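Local coordinates for protein pyrroline carboxylate reductase (Plasmodium falciparum, PDB 2RCY) that binds NADP in a Rossmann-type domain and probably reduces pyrroline-5-carboxylate to proline, at residues P117-S129 against F145-M159. Numbering follows the deposited sequence.
Sequences PCLVGEGSFIYCS and FNSCGIIHEIKEKDM
Phe125 and Ile151 sit side by side on neighbouring parallel strands, 123-129 and 149-153, which helix 135-146 links as the crossover of a beta-alpha-beta unit at the edge of the Rossmann-type domain; strand 149-153 is the outermost strand of the mixed sheet within this chain. Six backbone hydrogen bonds zip the pair together, from Gly123 N to Cys148 O at one end to Ile154 N to Tyr127 O at the other.

The large bump on the helix-covered face is the ring of Phe125. Phe145, in the last turn of the helix, sets its CB over the centre of that ring, 3.8 Å from the centroid, while the two ring planes meet at 45°. Gly149 makes the hollow at the ring's edge: its bare CA lies in the ring plane and lets Phe125 CE1 come within 3.7 Å of Gly149 CA. Cys148 SG closes the far end obliquely, 3.8 Å from Phe125 CZ.

Further along, Ile151 fills the gap between two aromatics. With CG1 anti to the backbone N (chi1 -172°), its ethyl arm lies against Phe125 CB and sends CD1 to within 3.5 Å of Tyr127 CD2. Glu153 then lays its extended chain over one face of the Tyr127 ring, CG offset toward the rim and the carboxylate only 9° from parallel to the ring; Lys138 of the helix holds OE2 in a salt bridge.

On the opposite face, Ile126 packs its CB against Ile154 CD1, and water 1 joins Ser124 OG to Ile150 O, the hydroxyl also being hydrogen-bonded to Ser166. Past the strand's end, selenomethionine Met159, bent at chi2 and chi3, brings SE to 4.0 Å from Ile126 CG1, and its CG rests 3.6 Å from Cys128 SG.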
loop_
_atom_site.group_PDB
_atom_site.type_symbol
_atom_site.label_atom_id
_atom_site.label_comp_id
_atom_site.label_asym_id
_atom_site.label_seq_id
_atom_site.Cartn_x
_atom_site.Cartn_y
_atom_site.Cartn_z
ATOM N N PRO A 117 -4.188 14.785 33.165
ATOM C CA PRO A 117 -4.612 16.188 33.288
ATOM C C PRO A 117 -5.242 16.602 34.624
ATOM O O PRO A 117 -5.397 17.798 34.876
ATOM C CB PRO A 117 -5.644 16.328 32.169
ATOM C CG PRO A 117 -5.161 15.417 31.131
ATOM C CD PRO A 117 -4.623 14.225 31.869
ATOM N N CYS A 118 -5.604 15.631 35.462
ATOM C CA CYS A 118 -6.157 15.916 36.788
ATOM C C CYS A 118 -5.135 16.594 37.702
ATOM O O CYS A 118 -5.506 17.266 38.667
ATOM C CB CYS A 118 -6.695 14.639 37.437
ATOM S SG CYS A 118 -5.433 13.421 37.860
ATOM N N LEU A 119 -3.853 16.413 37.378
ATOM C CA LEU A 119 -2.744 17.063 38.078
ATOM C C LEU A 119 -2.868 18.587 38.051
ATOM O O LEU A 119 -2.562 19.255 39.040
ATOM C CB LEU A 119 -1.404 16.624 37.469
ATOM C CG LEU A 119 -0.090 17.145 38.066
ATOM C CD1 LEU A 119 0.170 16.560 39.450
ATOM C CD2 LEU A 119 1.075 16.844 37.135
ATOM N N VAL A 120 -3.315 19.126 36.917
ATOM C CA VAL A 120 -3.553 20.566 36.779
ATOM C C VAL A 120 -5.044 20.913 36.930
ATOM O O VAL A 120 -5.509 21.949 36.448
ATOM C CB VAL A 120 -2.953 21.144 35.458
ATOM C CG1 VAL A 120 -1.435 21.037 35.469
ATOM C CG2 VAL A 120 -3.533 20.451 34.226
ATOM N N GLY A 121 -5.779 20.030 37.602
ATOM C CA GLY A 121 -7.196 20.239 37.902
ATOM C C GLY A 121 -8.119 20.203 36.699
ATOM O O GLY A 121 -9.207 20.784 36.732
ATOM N N GLU A 122 -7.691 19.511 35.645
ATOM C CA GLU A 122 -8.440 19.465 34.390
ATOM C C GLU A 122 -8.637 18.028 33.893
ATOM O O GLU A 122 -8.661 17.768 32.687
ATOM C CB GLU A 122 -7.739 20.324 33.331
ATOM C CG GLU A 122 -8.687 21.025 32.363
ATOM C CD GLU A 122 -9.582 22.048 33.045
ATOM O OE1 GLU A 122 -9.052 22.957 33.719
ATOM O OE2 GLU A 122 -10.820 21.944 32.899
ATOM N N GLY A 123 -8.794 17.105 34.837
ATOM C CA GLY A 123 -8.957 15.692 34.519
ATOM C C GLY A 123 -10.319 15.334 33.966
ATOM O O GLY A 123 -11.308 16.022 34.223
ATOM N N SER A 124 -10.364 14.257 33.189
ATOM C CA SER A 124 -11.621 13.695 32.718
ATOM C C SER A 124 -11.818 12.328 33.357
ATOM O O SER A 124 -10.916 11.487 33.341
ATOM C CB SER A 124 -11.637 13.589 31.194
ATOM O OG SER A 124 -12.902 13.153 30.731
ATOM N N PHE A 125 -12.999 12.119 33.929
ATOM C CA PHE A 125 -13.289 10.893 34.657
ATOM C C PHE A 125 -14.592 10.254 34.197
ATOM O O PHE A 125 -15.561 10.948 33.876
ATOM C CB PHE A 125 -13.369 11.157 36.166
ATOM C CG PHE A 125 -12.229 11.970 36.718
ATOM C CD1 PHE A 125 -12.324 13.357 36.804
ATOM C CD2 PHE A 125 -11.074 11.349 37.182
ATOM C CE1 PHE A 125 -11.274 14.114 37.322
ATOM C CE2 PHE A 125 -10.020 12.098 37.705
ATOM C CZ PHE A 125 -10.123 13.484 37.776
ATOM N N ILE A 126 -14.593 8.926 34.158
ATOM C CA ILE A 126 -15.813 8.132 34.001
ATOM C C ILE A 126 -15.833 7.038 35.061
ATOM O O ILE A 126 -14.782 6.496 35.416
ATOM C CB ILE A 126 -15.972 7.502 32.579
ATOM C CG1 ILE A 126 -14.730 6.687 32.160
ATOM C CG2 ILE A 126 -16.389 8.563 31.555
ATOM C CD1 ILE A 126 -13.585 7.478 31.527
ATOM N N TYR A 127 -17.017 6.723 35.578
ATOM C CA TYR A 127 -17.126 5.694 36.612
ATOM C C TYR A 127 -18.404 4.869 36.577
ATOM O O TYR A 127 -19.431 5.295 36.042
ATOM C CB TYR A 127 -16.901 6.287 38.015
ATOM C CG TYR A 127 -18.133 6.872 38.681
ATOM C CD1 TYR A 127 -18.855 6.139 39.621
ATOM C CD2 TYR A 127 -18.566 8.164 38.381
ATOM C CE1 TYR A 127 -19.983 6.673 40.241
ATOM C CE2 TYR A 127 -19.689 8.709 38.996
ATOM C CZ TYR A 127 -20.393 7.958 39.922
ATOM O OH TYR A 127 -21.507 8.493 40.532
ATOM N N CYS A 128 -18.306 3.675 37.151
ATOM C CA CYS A 128 -19.441 2.799 37.389
ATOM C C CYS A 128 -19.218 2.134 38.744
ATOM O O CYS A 128 -18.087 2.080 39.237
ATOM C CB CYS A 128 -19.558 1.751 36.281
ATOM S SG CYS A 128 -18.099 0.707 36.082
ATOM N N SER A 129 -20.292 1.635 39.345
ATOM C CA SER A 129 -20.214 1.050 40.679
ATOM C C SER A 129 -21.085 -0.194 40.811
ATOM O O SER A 129 -22.033 -0.382 40.046
ATOM C CB SER A 129 -20.603 2.089 41.731
ATOM O OG SER A 129 -21.911 2.582 41.504
ATOM N N PHE A 145 -13.550 13.892 42.488
ATOM C CA PHE A 145 -13.051 14.021 41.122
ATOM C C PHE A 145 -13.513 15.294 40.404
ATOM O O PHE A 145 -12.838 15.767 39.490
ATOM C CB PHE A 145 -13.358 12.754 40.314
ATOM C CG PHE A 145 -12.752 11.503 40.901
ATOM C CD1 PHE A 145 -11.380 11.279 40.840
ATOM C CD2 PHE A 145 -13.553 10.554 41.528
ATOM C CE1 PHE A 145 -10.817 10.128 41.388
ATOM C CE2 PHE A 145 -12.999 9.399 42.078
ATOM C CZ PHE A 145 -11.629 9.188 42.008
ATOM N N ASN A 146 -14.650 15.852 40.822
ATOM C CA ASN A 146 -15.097 17.156 40.316
ATOM C C ASN A 146 -14.270 18.324 40.857
ATOM O O ASN A 146 -14.345 19.439 40.335
ATOM C CB ASN A 146 -16.588 17.390 40.587
ATOM C CG ASN A 146 -17.484 16.836 39.488
ATOM O OD1 ASN A 146 -17.154 16.899 38.301
ATOM N ND2 ASN A 146 -18.634 16.302 39.882
ATOM N N SER A 147 -13.487 18.058 41.901
ATOM C CA SER A 147 -12.582 19.053 42.474
ATOM C C SER A 147 -11.335 19.251 41.609
ATOM O O SER A 147 -10.705 20.311 41.650
ATOM C CB SER A 147 -12.182 18.663 43.901
ATOM O OG SER A 147 -11.254 17.592 43.907
ATOM N N CYS A 148 -10.987 18.226 40.833
ATOM C CA CYS A 148 -9.824 18.276 39.946
ATOM C C CYS A 148 -10.160 17.865 38.505
ATOM O O CYS A 148 -9.289 17.402 37.763
ATOM C CB CYS A 148 -8.682 17.421 40.508
ATOM S SG CYS A 148 -9.064 15.662 40.688
ATOM N N GLY A 149 -11.421 18.046 38.115
ATOM C CA GLY A 149 -11.858 17.748 36.756
ATOM C C GLY A 149 -13.358 17.596 36.594
ATOM O O GLY A 149 -14.134 18.157 37.366
ATOM N N ILE A 150 -13.761 16.842 35.572
ATOM C CA ILE A 150 -15.174 16.587 35.286
ATOM C C ILE A 150 -15.438 15.082 35.244
ATOM O O ILE A 150 -14.805 14.355 34.478
ATOM C CB ILE A 150 -15.628 17.262 33.958
ATOM C CG1 ILE A 150 -15.534 18.789 34.073
ATOM C CG2 ILE A 150 -17.054 16.836 33.580
ATOM C CD1 ILE A 150 -15.642 19.532 32.749
ATOM N N ILE A 151 -16.373 14.627 36.075
ATOM C CA ILE A 151 -16.700 13.204 36.175
ATOM C C ILE A 151 -18.108 12.877 35.664
ATOM O O ILE A 151 -19.063 13.619 35.912
ATOM C CB ILE A 151 -16.471 12.653 37.623
ATOM C CG1 ILE A 151 -16.621 11.126 37.661
ATOM C CG2 ILE A 151 -17.386 13.343 38.641
ATOM C CD1 ILE A 151 -15.909 10.448 38.820
ATOM N N HIS A 152 -18.210 11.771 34.930
ATOM C CA HIS A 152 -19.489 11.247 34.458
ATOM C C HIS A 152 -19.712 9.848 35.017
ATOM O O HIS A 152 -18.763 9.078 35.169
ATOM C CB HIS A 152 -19.512 11.181 32.928
ATOM C CG HIS A 152 -19.358 12.510 32.258
ATOM N ND1 HIS A 152 -20.433 13.247 31.810
ATOM C CD2 HIS A 152 -18.254 13.230 31.950
ATOM C CE1 HIS A 152 -19.998 14.366 31.260
ATOM N NE2 HIS A 152 -18.680 14.381 31.333
ATOM N N GLU A 153 -20.963 9.522 35.327
ATOM C CA GLU A 153 -21.328 8.146 35.641
ATOM C C GLU A 153 -21.869 7.485 34.384
ATOM O O GLU A 153 -22.825 7.971 33.773
ATOM C CB GLU A 153 -22.354 8.066 36.773
ATOM C CG GLU A 153 -22.610 6.633 37.243
ATOM C CD GLU A 153 -23.594 6.529 38.397
ATOM O OE1 GLU A 153 -24.387 7.474 38.615
ATOM O OE2 GLU A 153 -23.576 5.485 39.083
ATOM N N ILE A 154 -21.242 6.379 33.996
ATOM C CA ILE A 154 -21.619 5.662 32.782
ATOM C C ILE A 154 -21.863 4.183 33.072
ATOM O O ILE A 154 -21.525 3.692 34.152
ATOM C CB ILE A 154 -20.549 5.820 31.661
ATOM C CG1 ILE A 154 -19.221 5.173 32.069
ATOM C CG2 ILE A 154 -20.357 7.295 31.295
ATOM C CD1 ILE A 154 -18.299 4.878 30.907
ATOM N N LYS A 155 -22.457 3.485 32.105
ATOM C CA LYS A 155 -22.648 2.036 32.184
ATOM C C LYS A 155 -21.298 1.319 32.229
ATOM O O LYS A 155 -20.301 1.830 31.714
ATOM C CB LYS A 155 -23.459 1.539 30.986
ATOM C CG LYS A 155 -24.887 2.055 30.927
ATOM C CD LYS A 155 -25.544 1.682 29.607
ATOM C CE LYS A 155 -27.018 2.051 29.594
ATOM N NZ LYS A 155 -27.673 1.657 28.318
ATOM N N GLU A 156 -21.273 0.135 32.836
ATOM C CA GLU A 156 -20.045 -0.655 32.932
ATOM C C GLU A 156 -19.538 -1.105 31.558
ATOM O O GLU A 156 -18.329 -1.146 31.321
ATOM C CB GLU A 156 -20.241 -1.867 33.846
ATOM C CG GLU A 156 -18.936 -2.521 34.286
ATOM C CD GLU A 156 -19.133 -3.843 35.007
ATOM O OE1 GLU A 156 -18.124 -4.548 35.218
ATOM O OE2 GLU A 156 -20.284 -4.183 35.365
ATOM N N LYS A 157 -20.468 -1.426 30.660
ATOM C CA LYS A 157 -20.124 -1.881 29.310
ATOM C C LYS A 157 -19.503 -0.776 28.447
ATOM O O LYS A 157 -18.838 -1.066 27.448
ATOM C CB LYS A 157 -21.342 -2.505 28.614
ATOM C CG LYS A 157 -22.469 -1.529 28.269
ATOM C CD LYS A 157 -23.611 -2.211 27.506
ATOM C CE LYS A 157 -23.196 -2.674 26.107
ATOM N NZ LYS A 157 -22.779 -1.549 25.217
ATOM N N ASP A 158 -19.717 0.478 28.842
ATOM C CA ASP A 158 -19.175 1.636 28.128
ATOM C C ASP A 158 -17.820 2.096 28.672
ATOM O O ASP A 158 -17.231 3.046 28.154
ATOM C CB ASP A 158 -20.170 2.801 28.167
ATOM C CG ASP A 158 -21.397 2.563 27.307
ATOM O OD1 ASP A 158 -21.416 1.591 26.522
ATOM O OD2 ASP A 158 -22.351 3.361 27.416
HETATM N N MSE A 159 -17.330 1.419 29.709
HETATM C CA MSE A 159 -16.082 1.805 30.375
HETATM C C MSE A 159 -14.842 1.600 29.511
HETATM O O MSE A 159 -13.865 2.339 29.639
HETATM C CB MSE A 159 -15.917 1.046 31.691
HETATM C CG MSE A 159 -16.783 1.551 32.839
HETATM SE SE MSE A 159 -16.204 3.266 33.580
HETATM C CE MSE A 159 -14.417 2.794 34.187
HETATM O O HOH W 1 -15.101 14.640 31.370
#